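Local coordinates for protein N-acylglucosamine 2-epimerase (Marinomonas mediterranea, PDB 5X32) that catalyses the reversible isomerization of D-mannose to D-fructose and, less efficiently, also isomerizes D-lyxose, at residues A[155-160]-A[165-170]; A[24-29]-A[36-41]; A[214-219]-A[283-288]. One frame throughout, in Å; residues are numbered along the deposited sequence.

Going from the N terminus, the three contacts follow one another in series; none nests in or crosses another. Contact 2 comes first, drawing together two parts of the loop between helix 9-23 and strand 49-51, with six residues between them. Contact 1 closes a short loop, four residues between its segments, where the chain leaves strand 155-160 and doubles back toward strand 171-172. Contact 3 has the longest reach: 63 residues separate the loop after helix 193-212 from the end of helix 271-286. Contacts 2 and 3 lie on opposite sides of the chain's centre, their own centres about 35 Å apart, while contacts 1 and 3 approach to about 9 Å between nearest atoms.

Contact 1. Residues A[155-160]-A[165-170]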
ATOM      1  N   LEU A 155       6.164  15.645 -10.198  1.00 65.13           N
ATOM      2  CA  LEU A 155       5.230  14.963  -9.313  1.00 61.00           C
ATOM      3  C   LEU A 155       3.847  14.914  -9.920  1.00 64.64           C
ATOM      4  O   LEU A 155       3.578  15.584 -10.912  1.00 68.47           O
ATOM      5  CB  LEU A 155       5.182  15.664  -7.956  1.00 60.41           C
ATOM      6  CG  LEU A 155       6.478  15.515  -7.163  1.00 63.02           C
ATOM      7  CD1 LEU A 155       6.524  16.432  -5.945  1.00 59.07           C
ATOM      8  CD2 LEU A 155       6.637  14.047  -6.758  1.00 59.71           C
ATOM      9  N   TYR A 156       2.960  14.134  -9.307  1.00 66.08           N
ATOM     10  CA  TYR A 156       1.558  14.091  -9.705  1.00 58.73           C
ATOM     11  C   TYR A 156       0.726  14.865  -8.693  1.00 58.26           C
ATOM     12  O   TYR A 156       0.943  14.762  -7.480  1.00 55.52           O
ATOM     13  CB  TYR A 156       1.050  12.661  -9.782  1.00 58.20           C
ATOM     14  CG  TYR A 156       1.629  11.809 -10.877  1.00 60.93           C
ATOM     15  CD1 TYR A 156       1.056  11.787 -12.140  1.00 61.21           C
ATOM     16  CD2 TYR A 156       2.734  10.999 -10.641  1.00 60.77           C
ATOM     17  CE1 TYR A 156       1.567  10.986 -13.140  1.00 61.06           C
ATOM     18  CE2 TYR A 156       3.255  10.197 -11.635  1.00 61.45           C
ATOM     19  CZ  TYR A 156       2.666  10.194 -12.883  1.00 63.77           C
ATOM     20  OH  TYR A 156       3.185   9.395 -13.874  1.00 64.77           O
ATOM     21  N   LEU A 157      -0.222  15.649  -9.185  1.00 56.50           N
ATOM     22  CA  LEU A 157      -1.180  16.279  -8.293  1.00 64.02           C
ATOM     23  C   LEU A 157      -2.206  15.247  -7.761  1.00 65.54           C
ATOM     24  O   LEU A 157      -2.194  14.070  -8.147  1.00 51.44           O
ATOM     25  CB  LEU A 157      -1.851  17.452  -8.997  1.00 65.41           C
ATOM     26  CG  LEU A 157      -2.651  17.194 -10.260  1.00 61.26           C
ATOM     27  CD1 LEU A 157      -4.107  16.949  -9.910  1.00 65.11           C
ATOM     28  CD2 LEU A 157      -2.502  18.388 -11.135  1.00 60.91           C
ATOM     29  N   ASP A 158      -3.084  15.671  -6.865  1.00 61.13           N
ATOM     30  CA  ASP A 158      -3.830  14.677  -6.134  1.00 67.55           C
ATOM     31  C   ASP A 158      -5.169  14.338  -6.767  1.00 72.71           C
ATOM     32  O   ASP A 158      -5.434  13.168  -7.062  1.00 71.24           O
ATOM     33  CB  ASP A 158      -4.030  15.135  -4.690  1.00 73.08           C
ATOM     34  CG  ASP A 158      -4.781  14.111  -3.857  1.00 86.55           C
ATOM     35  OD1 ASP A 158      -4.646  12.894  -4.138  1.00 92.33           O
ATOM     36  OD2 ASP A 158      -5.497  14.514  -2.912  1.00 91.31           O
ATOM     37  N   GLU A 159      -6.015  15.338  -6.977  1.00 70.56           N
ATOM     38  CA  GLU A 159      -7.342  15.043  -7.486  1.00 72.80           C
ATOM     39  C   GLU A 159      -7.901  16.108  -8.424  1.00 73.67           C
ATOM     40  O   GLU A 159      -7.658  17.308  -8.260  1.00 71.83           O
ATOM     41  CB  GLU A 159      -8.307  14.785  -6.328  1.00 75.01           C
ATOM     42  CG  GLU A 159      -8.575  15.967  -5.446  1.00 78.67           C
ATOM     43  CD  GLU A 159      -9.884  15.827  -4.705  1.00 82.77           C
ATOM     44  OE1 GLU A 159     -10.939  16.212  -5.267  1.00 75.74           O
ATOM     45  OE2 GLU A 159      -9.857  15.311  -3.569  1.00 90.19           O
ATOM     46  N   ILE A 160      -8.631  15.625  -9.423  1.00 66.32           N
ATOM     47  CA  ILE A 160      -9.453  16.443 -10.307  1.00 69.49           C
ATOM     48  C   ILE A 160     -10.929  16.016 -10.209  1.00 72.24           C
ATOM     49  O   ILE A 160     -11.227  14.838  -9.992  1.00 72.13           O
ATOM     50  CB  ILE A 160      -8.974  16.298 -11.769  1.00 69.75           C
ATOM     51  CG1 ILE A 160      -7.450  16.436 -11.844  1.00 73.28           C
ATOM     52  CG2 ILE A 160      -9.678  17.281 -12.683  1.00 68.69           C
ATOM     53  CD1 ILE A 160      -6.825  15.703 -13.011  1.00 71.27           C
ATOM     54  N   LYS A 165     -12.567  19.283 -14.822  1.00 80.40           N
ATOM     55  CA  LYS A 165     -12.431  20.728 -15.006  1.00 85.98           C
ATOM     56  C   LYS A 165     -11.892  21.473 -13.800  1.00 81.29           C
ATOM     57  O   LYS A 165     -11.217  22.489 -13.957  1.00 81.27           O
ATOM     58  CB  LYS A 165     -13.769  21.366 -15.403  1.00 89.22           C
ATOM     59  CG  LYS A 165     -14.378  20.860 -16.690  1.00 83.28           C
ATOM     60  CD  LYS A 165     -15.819  21.351 -16.840  1.00 90.78           C
ATOM     61  CE  LYS A 165     -16.160  22.523 -15.905  1.00 89.40           C
ATOM     62  NZ  LYS A 165     -17.486  23.136 -16.265  1.00 86.88           N
ATOM     63  N   THR A 166     -12.201  20.991 -12.604  1.00 80.19           N
ATOM     64  CA  THR A 166     -11.737  21.658 -11.392  1.00 77.30           C
ATOM     65  C   THR A 166     -10.583  20.911 -10.733  1.00 72.95           C
ATOM     66  O   THR A 166     -10.775  19.840 -10.162  1.00 76.63           O
ATOM     67  CB  THR A 166     -12.876  21.803 -10.361  1.00 76.31           C
ATOM     68  OG1 THR A 166     -13.971  22.516 -10.947  1.00 84.51           O
ATOM     69  CG2 THR A 166     -12.393  22.532  -9.120  1.00 64.07           C
ATOM     70  N   VAL A 167      -9.385  21.482 -10.784  1.00 75.38           N
ATOM     71  CA  VAL A 167      -8.237  20.830 -10.164  1.00 73.68           C
ATOM     72  C   VAL A 167      -8.112  21.260  -8.708  1.00 71.41           C
ATOM     73  O   VAL A 167      -8.233  22.436  -8.370  1.00 70.82           O
ATOM     74  CB  VAL A 167      -6.920  21.134 -10.921  1.00 66.88           C
ATOM     75  CG1 VAL A 167      -5.723  20.650 -10.122  1.00 64.75           C
ATOM     76  CG2 VAL A 167      -6.941  20.476 -12.305  1.00 65.25           C
ATOM     77  N   SER A 168      -7.882  20.291  -7.839  1.00 74.77           N
ATOM     78  CA  SER A 168      -7.702  20.585  -6.433  1.00 74.57           C
ATOM     79  C   SER A 168      -6.367  21.279  -6.210  1.00 70.74           C
ATOM     80  O   SER A 168      -5.365  20.903  -6.819  1.00 65.53           O
ATOM     81  CB  SER A 168      -7.780  19.306  -5.605  1.00 68.37           C
ATOM     82  OG  SER A 168      -8.001  19.610  -4.243  1.00 71.93           O
ATOM     83  N   PRO A 169      -6.358  22.304  -5.342  1.00 68.80           N
ATOM     84  CA  PRO A 169      -5.116  22.989  -4.972  1.00 72.51           C
ATOM     85  C   PRO A 169      -4.209  22.054  -4.182  1.00 73.55           C
ATOM     86  O   PRO A 169      -3.031  22.356  -3.997  1.00 73.40           O
ATOM     87  CB  PRO A 169      -5.581  24.150  -4.079  1.00 73.91           C
ATOM     88  CG  PRO A 169      -7.085  24.146  -4.122  1.00 69.44           C
ATOM     89  CD  PRO A 169      -7.533  22.821  -4.620  1.00 66.89           C
ATOM     90  N   TYR A 170      -4.758  20.937  -3.709  1.00 65.39           N
ATOM     91  CA  TYR A 170      -4.000  20.066  -2.819  1.00 65.17           C
ATOM     92  C   TYR A 170      -2.903  19.310  -3.566  1.00 64.82           C
ATOM     93  O   TYR A 170      -3.109  18.827  -4.687  1.00 65.84           O
ATOM     94  CB  TYR A 170      -4.921  19.065  -2.105  1.00 65.11           C
ATOM     95  CG  TYR A 170      -4.185  18.174  -1.126  1.00 60.66           C
ATOM     96  CD1 TYR A 170      -3.831  18.651   0.130  1.00 61.91           C
ATOM     97  CD2 TYR A 170      -3.808  16.865  -1.467  1.00 55.36           C
ATOM     98  CE1 TYR A 170      -3.138  17.857   1.042  1.00 59.56           C
ATOM     99  CE2 TYR A 170      -3.110  16.056  -0.562  1.00 54.94           C
ATOM    100  CZ  TYR A 170      -2.778  16.568   0.693  1.00 61.65           C
ATOM    101  OH  TYR A 170      -2.084  15.816   1.614  1.00 61.68           O
TER
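V167 lies against L157 and I160, and one residue further on S168 is tied by its backbone to E159. S168 N donates to E159 O at 3.0 Å, a fairly straight bond (N-H...O 164°) that comes in nearly along the C=O axis. It belongs to a single beta bridge, I160 with V167, attaching the loop before strand 171-172 to the end of strand 155-160, between strands 104-111 and 149-150 of an antiparallel sheet. The two methyls of V167 divide the work: CG1 is 4.0 Å from L157 CD1, the two side chains set nearly perpendicular, while CG2 is 4.1 Å from I160 CG1, the two running alongside each other in the same sense. V167 CG1 stands anti to the backbone N (chi1 170°), which turns it to L157 and leaves CG2 for I160. Beside the bridge, E159 CG rests on S168 CB.

At the other end D158 meets the Y170 ring. D158 CB lies in the ring plane at its edge, 3.7 Å from Y170 CD2, whereas the carboxylate is turned 65° from the ring and approaches obliquely through OD2. The phenol end has its own anchor, Y170 OH bonding H222 ND1, and the side chain lies about 9 Å from that of H251, the probable proton donor/acceptor. S168 O is held by R171 NH1. The strand side is fixed by backbone bonds of D158 with C112 and I160 with N110, while helix 133-147 touches I160 through H147 and strand 104-111 flanks E159 through T109 and H111.

Contact 2. Residues A[24-29]-A[36-41]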
ATOM      1  N   PHE A  24     -11.509 -15.362   1.467  1.00 58.39           N
ATOM      2  CA  PHE A  24     -12.016 -16.286   0.456  1.00 61.03           C
ATOM      3  C   PHE A  24     -12.773 -17.427   1.142  1.00 61.70           C
ATOM      4  O   PHE A  24     -12.284 -17.978   2.138  1.00 60.36           O
ATOM      5  CB  PHE A  24     -10.865 -16.824  -0.401  1.00 58.25           C
ATOM      6  CG  PHE A  24     -11.309 -17.548  -1.643  1.00 62.17           C
ATOM      7  CD1 PHE A  24     -11.854 -16.857  -2.717  1.00 63.44           C
ATOM      8  CD2 PHE A  24     -11.157 -18.923  -1.742  1.00 60.77           C
ATOM      9  CE1 PHE A  24     -12.262 -17.526  -3.861  1.00 62.59           C
ATOM     10  CE2 PHE A  24     -11.555 -19.600  -2.885  1.00 63.53           C
ATOM     11  CZ  PHE A  24     -12.111 -18.900  -3.947  1.00 61.44           C
ATOM     12  N   PRO A  25     -13.981 -17.766   0.633  1.00 61.18           N
ATOM     13  CA  PRO A  25     -14.636 -17.185  -0.549  1.00 60.43           C
ATOM     14  C   PRO A  25     -15.673 -16.105  -0.231  1.00 59.61           C
ATOM     15  O   PRO A  25     -16.379 -15.665  -1.148  1.00 57.28           O
ATOM     16  CB  PRO A  25     -15.340 -18.390  -1.157  1.00 57.71           C
ATOM     17  CG  PRO A  25     -15.807 -19.124   0.084  1.00 52.83           C
ATOM     18  CD  PRO A  25     -14.712 -18.956   1.109  1.00 58.57           C
ATOM     19  N   THR A  26     -15.732 -15.665   1.024  1.00 51.45           N
ATOM     20  CA  THR A  26     -16.726 -14.695   1.480  1.00 51.54           C
ATOM     21  C   THR A  26     -16.760 -13.363   0.703  1.00 59.34           C
ATOM     22  O   THR A  26     -17.832 -12.787   0.515  1.00 62.47           O
ATOM     23  CB  THR A  26     -16.498 -14.360   2.967  1.00 59.00           C
ATOM     24  OG1 THR A  26     -16.282 -15.576   3.690  1.00 61.63           O
ATOM     25  CG2 THR A  26     -17.694 -13.635   3.561  1.00 55.10           C
ATOM     26  N   CYS A  27     -15.608 -12.863   0.260  1.00 54.53           N
ATOM     27  CA  CYS A  27     -15.576 -11.537  -0.363  1.00 53.93           C
ATOM     28  C   CYS A  27     -16.151 -11.546  -1.771  1.00 53.23           C
ATOM     29  O   CYS A  27     -16.418 -10.488  -2.348  1.00 49.65           O
ATOM     30  CB  CYS A  27     -14.150 -10.997  -0.416  1.00 45.39           C
ATOM     31  SG  CYS A  27     -13.100 -12.064  -1.386  1.00 51.05           S
ATOM     32  N   ILE A  28     -16.357 -12.738  -2.321  1.00 54.46           N
ATOM     33  CA  ILE A  28     -16.838 -12.850  -3.694  1.00 58.85           C
ATOM     34  C   ILE A  28     -18.314 -12.487  -3.775  1.00 52.75           C
ATOM     35  O   ILE A  28     -19.145 -13.095  -3.103  1.00 47.24           O
ATOM     36  CB  ILE A  28     -16.653 -14.264  -4.243  1.00 59.91           C
ATOM     37  CG1 ILE A  28     -15.179 -14.645  -4.176  1.00 52.34           C
ATOM     38  CG2 ILE A  28     -17.220 -14.364  -5.660  1.00 49.48           C
ATOM     39  CD1 ILE A  28     -14.311 -13.763  -5.031  1.00 52.75           C
ATOM     40  N   ASP A  29     -18.622 -11.453  -4.547  1.00 48.63           N
ATOM     41  CA  ASP A  29     -20.021 -11.115  -4.758  1.00 61.72           C
ATOM     42  C   ASP A  29     -20.468 -11.773  -6.063  1.00 56.49           C
ATOM     43  O   ASP A  29     -20.013 -11.392  -7.140  1.00 58.89           O
ATOM     44  CB  ASP A  29     -20.250  -9.597  -4.796  1.00 58.89           C
ATOM     45  CG  ASP A  29     -21.720  -9.240  -5.034  1.00 63.22           C
ATOM     46  OD1 ASP A  29     -22.559 -10.169  -4.998  1.00 66.79           O
ATOM     47  OD2 ASP A  29     -22.044  -8.050  -5.267  1.00 57.61           O
ATOM     48  N   GLN A  36     -16.660  -5.578   0.551  1.00 54.71           N
ATOM     49  CA  GLN A  36     -15.517  -4.797   0.980  1.00 50.33           C
ATOM     50  C   GLN A  36     -15.583  -4.352   2.452  1.00 57.74           C
ATOM     51  O   GLN A  36     -14.755  -3.555   2.920  1.00 51.28           O
ATOM     52  CB  GLN A  36     -15.362  -3.587   0.051  1.00 46.12           C
ATOM     53  CG  GLN A  36     -15.021  -3.977  -1.389  1.00 50.68           C
ATOM     54  CD  GLN A  36     -14.899  -2.784  -2.338  1.00 51.93           C
ATOM     55  OE1 GLN A  36     -15.090  -1.630  -1.948  1.00 48.57           O
ATOM     56  NE2 GLN A  36     -14.511  -3.060  -3.573  1.00 46.89           N
ATOM     57  N   PHE A  37     -16.516  -4.927   3.198  1.00 52.18           N
ATOM     58  CA  PHE A  37     -16.701  -4.527   4.583  1.00 54.35           C
ATOM     59  C   PHE A  37     -16.887  -5.755   5.466  1.00 58.90           C
ATOM     60  O   PHE A  37     -17.962  -6.358   5.508  1.00 52.36           O
ATOM     61  CB  PHE A  37     -17.901  -3.588   4.725  1.00 50.19           C
ATOM     62  CG  PHE A  37     -17.676  -2.198   4.177  1.00 52.52           C
ATOM     63  CD1 PHE A  37     -17.800  -1.937   2.816  1.00 49.88           C
ATOM     64  CD2 PHE A  37     -17.393  -1.136   5.035  1.00 52.97           C
ATOM     65  CE1 PHE A  37     -17.623  -0.653   2.319  1.00 50.79           C
ATOM     66  CE2 PHE A  37     -17.211   0.152   4.550  1.00 42.62           C
ATOM     67  CZ  PHE A  37     -17.332   0.397   3.198  1.00 54.25           C
ATOM     68  N   PHE A  38     -15.851  -6.085   6.226  1.00 56.12           N
ATOM     69  CA  PHE A  38     -15.852  -7.331   6.959  1.00 54.32           C
ATOM     70  C   PHE A  38     -15.718  -7.109   8.451  1.00 57.19           C
ATOM     71  O   PHE A  38     -14.910  -6.299   8.921  1.00 56.51           O
ATOM     72  CB  PHE A  38     -14.719  -8.221   6.458  1.00 54.63           C
ATOM     73  CG  PHE A  38     -14.771  -8.482   4.986  1.00 52.65           C
ATOM     74  CD1 PHE A  38     -15.526  -9.522   4.479  1.00 54.05           C
ATOM     75  CD2 PHE A  38     -14.087  -7.666   4.103  1.00 55.56           C
ATOM     76  CE1 PHE A  38     -15.591  -9.757   3.125  1.00 51.14           C
ATOM     77  CE2 PHE A  38     -14.139  -7.899   2.737  1.00 53.79           C
ATOM     78  CZ  PHE A  38     -14.894  -8.948   2.254  1.00 58.62           C
ATOM     79  N   LYS A  39     -16.503  -7.885   9.180  1.00 55.96           N
ATOM     80  CA  LYS A  39     -16.461  -7.927  10.621  1.00 56.05           C
ATOM     81  C   LYS A  39     -15.283  -8.801  11.033  1.00 53.86           C
ATOM     82  O   LYS A  39     -14.738  -9.526  10.203  1.00 50.33           O
ATOM     83  CB  LYS A  39     -17.790  -8.490  11.136  1.00 54.59           C
ATOM     84  CG  LYS A  39     -18.463  -7.658  12.190  1.00 57.38           C
ATOM     85  CD  LYS A  39     -19.078  -6.397  11.645  1.00 52.74           C
ATOM     86  CE  LYS A  39     -19.252  -5.407  12.779  1.00 53.51           C
ATOM     87  NZ  LYS A  39     -20.116  -4.272  12.404  1.00 56.18           N
ATOM     88  N   ASP A  40     -14.876  -8.741  12.295  1.00 51.49           N
ATOM     89  CA  ASP A  40     -13.806  -9.623  12.761  1.00 55.33           C
ATOM     90  C   ASP A  40     -14.056 -11.096  12.419  1.00 58.69           C
ATOM     91  O   ASP A  40     -13.127 -11.815  12.043  1.00 59.00           O
ATOM     92  CB  ASP A  40     -13.579  -9.500  14.273  1.00 60.02           C
ATOM     93  CG  ASP A  40     -12.913  -8.172  14.686  1.00 64.34           C
ATOM     94  OD1 ASP A  40     -12.235  -7.530  13.846  1.00 61.63           O
ATOM     95  OD2 ASP A  40     -13.034  -7.798  15.879  1.00 63.08           O
ATOM     96  N   ASP A  41     -15.312 -11.531  12.554  1.00 59.44           N
ATOM     97  CA  ASP A  41     -15.686 -12.944  12.410  1.00 54.73           C
ATOM     98  C   ASP A  41     -15.779 -13.396  10.938  1.00 60.04           C
ATOM     99  O   ASP A  41     -15.878 -14.588  10.648  1.00 63.48           O
ATOM    100  CB  ASP A  41     -17.025 -13.180  13.117  1.00 50.67           C
ATOM    101  CG  ASP A  41     -18.205 -12.417  12.443  1.00 63.88           C
ATOM    102  OD1 ASP A  41     -18.061 -11.969  11.282  1.00 62.49           O
ATOM    103  OD2 ASP A  41     -19.278 -12.242  13.073  1.00 56.90           O
TER
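In the long loop joining helix 9-23 to strand 49-51 of this (alpha/alpha)6-barrel enzyme, F38 reaches back to T26 and C27, which form the middle of a type I beta turn from P25 to I28. The turn is closed by I28 N to P25 O at 3.2 Å. The ring of F38 makes the contact with its far end: CZ is 3.4 Å from C27 CB, approaching obliquely, and CE1 is 3.9 Å from C27 CA. T26 adds a looser touch at the ring edge, its CG2 near the ring plane and 4.4 Å from F38 CE1. CG anti to the carbonyl carbon (chi1 -56°) points the F38 ring at the turn, and a backbone bond with S372 holds F38 in place.

Around the pair, Y23 meets the F38 ring edge-to-face, and F58 of helix 52-69 touches both C27 and F38, so this part of the loop is packed onto that helix. C27 is also bonded through its backbone to F35. Its thiol takes no part in the contact with the ring: C27 SG sits between the backbone N and the carbonyl carbon and stays 5.1 Å from F38 CZ.

Contact 3. Residues A[214-219]-A[283-288]; sequences SNSNEV and YKKAWD
E218 and K285 reach toward each other and join in a salt bridge between a loop and the last turn of a helix. From CB, the E218 chain leaves beside the backbone N, anti to the carbonyl carbon (chi1 -61°), and runs on extended through CG, which passes 3.8 Å from S216 CB. CD brings the carboxylate up to the ammonium group, 3.6 Å from K285 NZ. At the tip, OE1 takes two donors. K285 NZ bonds it at 2.6 Å from the syn side, 23° out of the carboxylate plane, while S216 OG gives its proton to the anti lone pair of OE1 at 2.7 Å. The other oxygen, OE2, is bonded by Y298 OH and stays 3.9 Å from K285 NZ. Three polar partners on two oxygens thus fix the rotation of this buried carboxylate. The E218 side chain lies about 9 Å from that of H251, the probable proton donor/acceptor.

K285 extends fully from CG to NZ to reach the loop. The loop side is shaped by a type I beta turn from S214 to N217, closed by N217 N to S214 O at 3.0 Å, and S214 OG bonds E218 O in the carbonyl plane. With an alanine in place of E218, the K285 ammonium would probably lose its counter-charge, and the hydroxyls of S216 and Y298 their shared carboxylate.

Helix 271-286 also holds the turn itself at two points, Y277 OH bonding S216 O and K274 NZ bonding N217 O. F247 packs on S216 and E218, Q252 of helix 249-265 touches E218, and strand 297-298 lies beside K285 through Y298.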
ATOM      1  N   SER A 214      11.676  19.648   5.031  1.00 57.89           N
ATOM      2  CA  SER A 214      11.482  19.486   6.450  1.00 62.03           C
ATOM      3  C   SER A 214      12.794  19.478   7.233  1.00 66.65           C
ATOM      4  O   SER A 214      13.846  18.954   6.773  1.00 65.04           O
ATOM      5  CB  SER A 214      10.687  18.200   6.742  1.00 63.96           C
ATOM      6  OG  SER A 214      11.538  17.104   7.058  1.00 64.50           O
ATOM      7  N   ASN A 215      12.667  20.004   8.448  1.00 67.35           N
ATOM      8  CA  ASN A 215      13.673  19.954   9.509  1.00 74.38           C
ATOM      9  C   ASN A 215      14.443  18.629   9.592  1.00 75.77           C
ATOM     10  O   ASN A 215      15.671  18.585   9.401  1.00 71.59           O
ATOM     11  CB  ASN A 215      12.905  20.206  10.821  1.00 78.80           C
ATOM     12  CG  ASN A 215      12.472  21.666  10.994  1.00 89.34           C
ATOM     13  OD1 ASN A 215      11.283  21.994  11.033  1.00 98.75           O
ATOM     14  ND2 ASN A 215      13.457  22.519  11.317  1.00 93.52           N
ATOM     15  N   SER A 216      13.677  17.556   9.809  1.00 67.85           N
ATOM     16  CA  SER A 216      14.232  16.229  10.065  1.00 62.03           C
ATOM     17  C   SER A 216      14.617  15.510   8.771  1.00 60.99           C
ATOM     18  O   SER A 216      15.243  14.435   8.788  1.00 56.54           O
ATOM     19  CB  SER A 216      13.233  15.377  10.851  1.00 73.15           C
ATOM     20  OG  SER A 216      11.947  15.424  10.241  1.00 73.63           O
ATOM     21  N   ASN A 217      14.234  16.125   7.657  1.00 58.39           N
ATOM     22  CA  ASN A 217      14.388  15.551   6.325  1.00 59.95           C
ATOM     23  C   ASN A 217      13.570  14.285   6.144  1.00 61.93           C
ATOM     24  O   ASN A 217      13.953  13.399   5.380  1.00 60.27           O
ATOM     25  CB  ASN A 217      15.857  15.245   6.031  1.00 65.78           C
ATOM     26  CG  ASN A 217      16.750  16.474   6.157  1.00 67.68           C
ATOM     27  OD1 ASN A 217      16.449  17.536   5.599  1.00 62.87           O
ATOM     28  ND2 ASN A 217      17.863  16.329   6.880  1.00 66.57           N
ATOM     29  N   GLU A 218      12.449  14.211   6.861  1.00 63.40           N
ATOM     30  CA  GLU A 218      11.481  13.124   6.708  1.00 64.89           C
ATOM     31  C   GLU A 218      10.356  13.549   5.747  1.00 60.95           C
ATOM     32  O   GLU A 218      10.075  14.741   5.594  1.00 56.93           O
ATOM     33  CB  GLU A 218      10.895  12.741   8.068  1.00 64.91           C
ATOM     34  CG  GLU A 218      11.901  12.242   9.078  1.00 64.29           C
ATOM     35  CD  GLU A 218      11.285  12.054  10.468  1.00 74.76           C
ATOM     36  OE1 GLU A 218      11.191  13.043  11.234  1.00 74.40           O
ATOM     37  OE2 GLU A 218      10.893  10.913  10.800  1.00 73.96           O
ATOM     38  N   VAL A 219       9.681  12.584   5.128  1.00 63.73           N
ATOM     39  CA  VAL A 219       8.605  12.932   4.194  1.00 59.78           C
ATOM     40  C   VAL A 219       7.330  13.372   4.896  1.00 56.57           C
ATOM     41  O   VAL A 219       6.745  12.625   5.668  1.00 61.04           O
ATOM     42  CB  VAL A 219       8.274  11.785   3.268  1.00 56.84           C
ATOM     43  CG1 VAL A 219       7.419  12.295   2.146  1.00 53.74           C
ATOM     44  CG2 VAL A 219       9.557  11.165   2.738  1.00 56.77           C
ATOM     45  N   TYR A 283      11.401   4.633  13.158  1.00 49.31           N
ATOM     46  CA  TYR A 283      11.256   3.602  14.165  1.00 51.76           C
ATOM     47  C   TYR A 283      11.611   4.162  15.538  1.00 54.59           C
ATOM     48  O   TYR A 283      10.851   3.988  16.499  1.00 57.70           O
ATOM     49  CB  TYR A 283      12.121   2.380  13.834  1.00 49.99           C
ATOM     50  CG  TYR A 283      11.949   1.219  14.810  1.00 53.03           C
ATOM     51  CD1 TYR A 283      12.615   1.204  16.044  1.00 57.22           C
ATOM     52  CD2 TYR A 283      11.123   0.141  14.503  1.00 50.51           C
ATOM     53  CE1 TYR A 283      12.462   0.153  16.933  1.00 56.08           C
ATOM     54  CE2 TYR A 283      10.962  -0.919  15.381  1.00 53.49           C
ATOM     55  CZ  TYR A 283      11.633  -0.911  16.596  1.00 60.21           C
ATOM     56  OH  TYR A 283      11.476  -1.957  17.481  1.00 57.61           O
ATOM     57  N   LYS A 284      12.733   4.862  15.637  1.00 52.94           N
ATOM     58  CA  LYS A 284      13.125   5.359  16.948  1.00 56.54           C
ATOM     59  C   LYS A 284      12.092   6.328  17.498  1.00 54.21           C
ATOM     60  O   LYS A 284      11.772   6.280  18.685  1.00 51.12           O
ATOM     61  CB  LYS A 284      14.485   6.051  16.899  1.00 60.21           C
ATOM     62  CG  LYS A 284      14.843   6.712  18.212  1.00 61.44           C
ATOM     63  CD  LYS A 284      16.318   7.030  18.284  1.00 74.73           C
ATOM     64  CE  LYS A 284      16.889   7.317  16.904  1.00 68.34           C
ATOM     65  NZ  LYS A 284      18.328   7.677  16.995  1.00 60.12           N
ATOM     66  N   LYS A 285      11.520   7.168  16.639  1.00 54.54           N
ATOM     67  CA  LYS A 285      10.512   8.092  17.140  1.00 54.45           C
ATOM     68  C   LYS A 285       9.176   7.444  17.507  1.00 55.37           C
ATOM     69  O   LYS A 285       8.504   7.912  18.427  1.00 56.73           O
ATOM     70  CB  LYS A 285      10.254   9.224  16.146  1.00 53.74           C
ATOM     71  CG  LYS A 285      11.412  10.207  15.997  1.00 59.51           C
ATOM     72  CD  LYS A 285      10.919  11.414  15.242  1.00 62.95           C
ATOM     73  CE  LYS A 285      11.988  12.265  14.640  1.00 60.87           C
ATOM     74  NZ  LYS A 285      11.315  13.350  13.858  1.00 66.79           N
ATOM     75  N   ALA A 286       8.793   6.365  16.826  1.00 55.95           N
ATOM     76  CA  ALA A 286       7.404   5.905  16.908  1.00 50.20           C
ATOM     77  C   ALA A 286       7.219   4.597  17.677  1.00 56.41           C
ATOM     78  O   ALA A 286       6.084   4.202  18.002  1.00 52.28           O
ATOM     79  CB  ALA A 286       6.840   5.777  15.521  1.00 48.16           C
ATOM     80  N   TRP A 287       8.323   3.948  18.029  1.00 50.51           N
ATOM     81  CA  TRP A 287       8.195   2.685  18.725  1.00 48.87           C
ATOM     82  C   TRP A 287       7.784   2.921  20.162  1.00 52.32           C
ATOM     83  O   TRP A 287       8.370   3.732  20.881  1.00 55.12           O
ATOM     84  CB  TRP A 287       9.488   1.893  18.674  1.00 52.40           C
ATOM     85  CG  TRP A 287       9.373   0.572  19.354  1.00 53.43           C
ATOM     86  CD1 TRP A 287       9.776   0.261  20.614  1.00 57.61           C
ATOM     87  CD2 TRP A 287       8.793  -0.614  18.814  1.00 55.96           C
ATOM     88  NE1 TRP A 287       9.507  -1.056  20.887  1.00 60.54           N
ATOM     89  CE2 TRP A 287       8.891  -1.616  19.800  1.00 61.14           C
ATOM     90  CE3 TRP A 287       8.194  -0.929  17.591  1.00 54.58           C
ATOM     91  CZ2 TRP A 287       8.412  -2.919  19.599  1.00 56.64           C
ATOM     92  CZ3 TRP A 287       7.721  -2.225  17.397  1.00 57.19           C
ATOM     93  CH2 TRP A 287       7.835  -3.200  18.393  1.00 55.30           C
ATOM     94  N   ASP A 288       6.713   2.248  20.545  1.00 56.61           N
ATOM     95  CA  ASP A 288       6.177   2.320  21.888  1.00 59.45           C
ATOM     96  C   ASP A 288       6.972   1.355  22.770  1.00 61.67           C
ATOM     97  O   ASP A 288       6.704   0.155  22.788  1.00 63.73           O
ATOM     98  CB  ASP A 288       4.682   2.002  21.841  1.00 58.17           C
ATOM     99  CG  ASP A 288       4.005   2.117  23.182  1.00 64.14           C
ATOM    100  OD1 ASP A 288       4.705   2.190  24.219  1.00 64.81           O
ATOM    101  OD2 ASP A 288       2.749   2.187  23.185  1.00 61.43           O
TER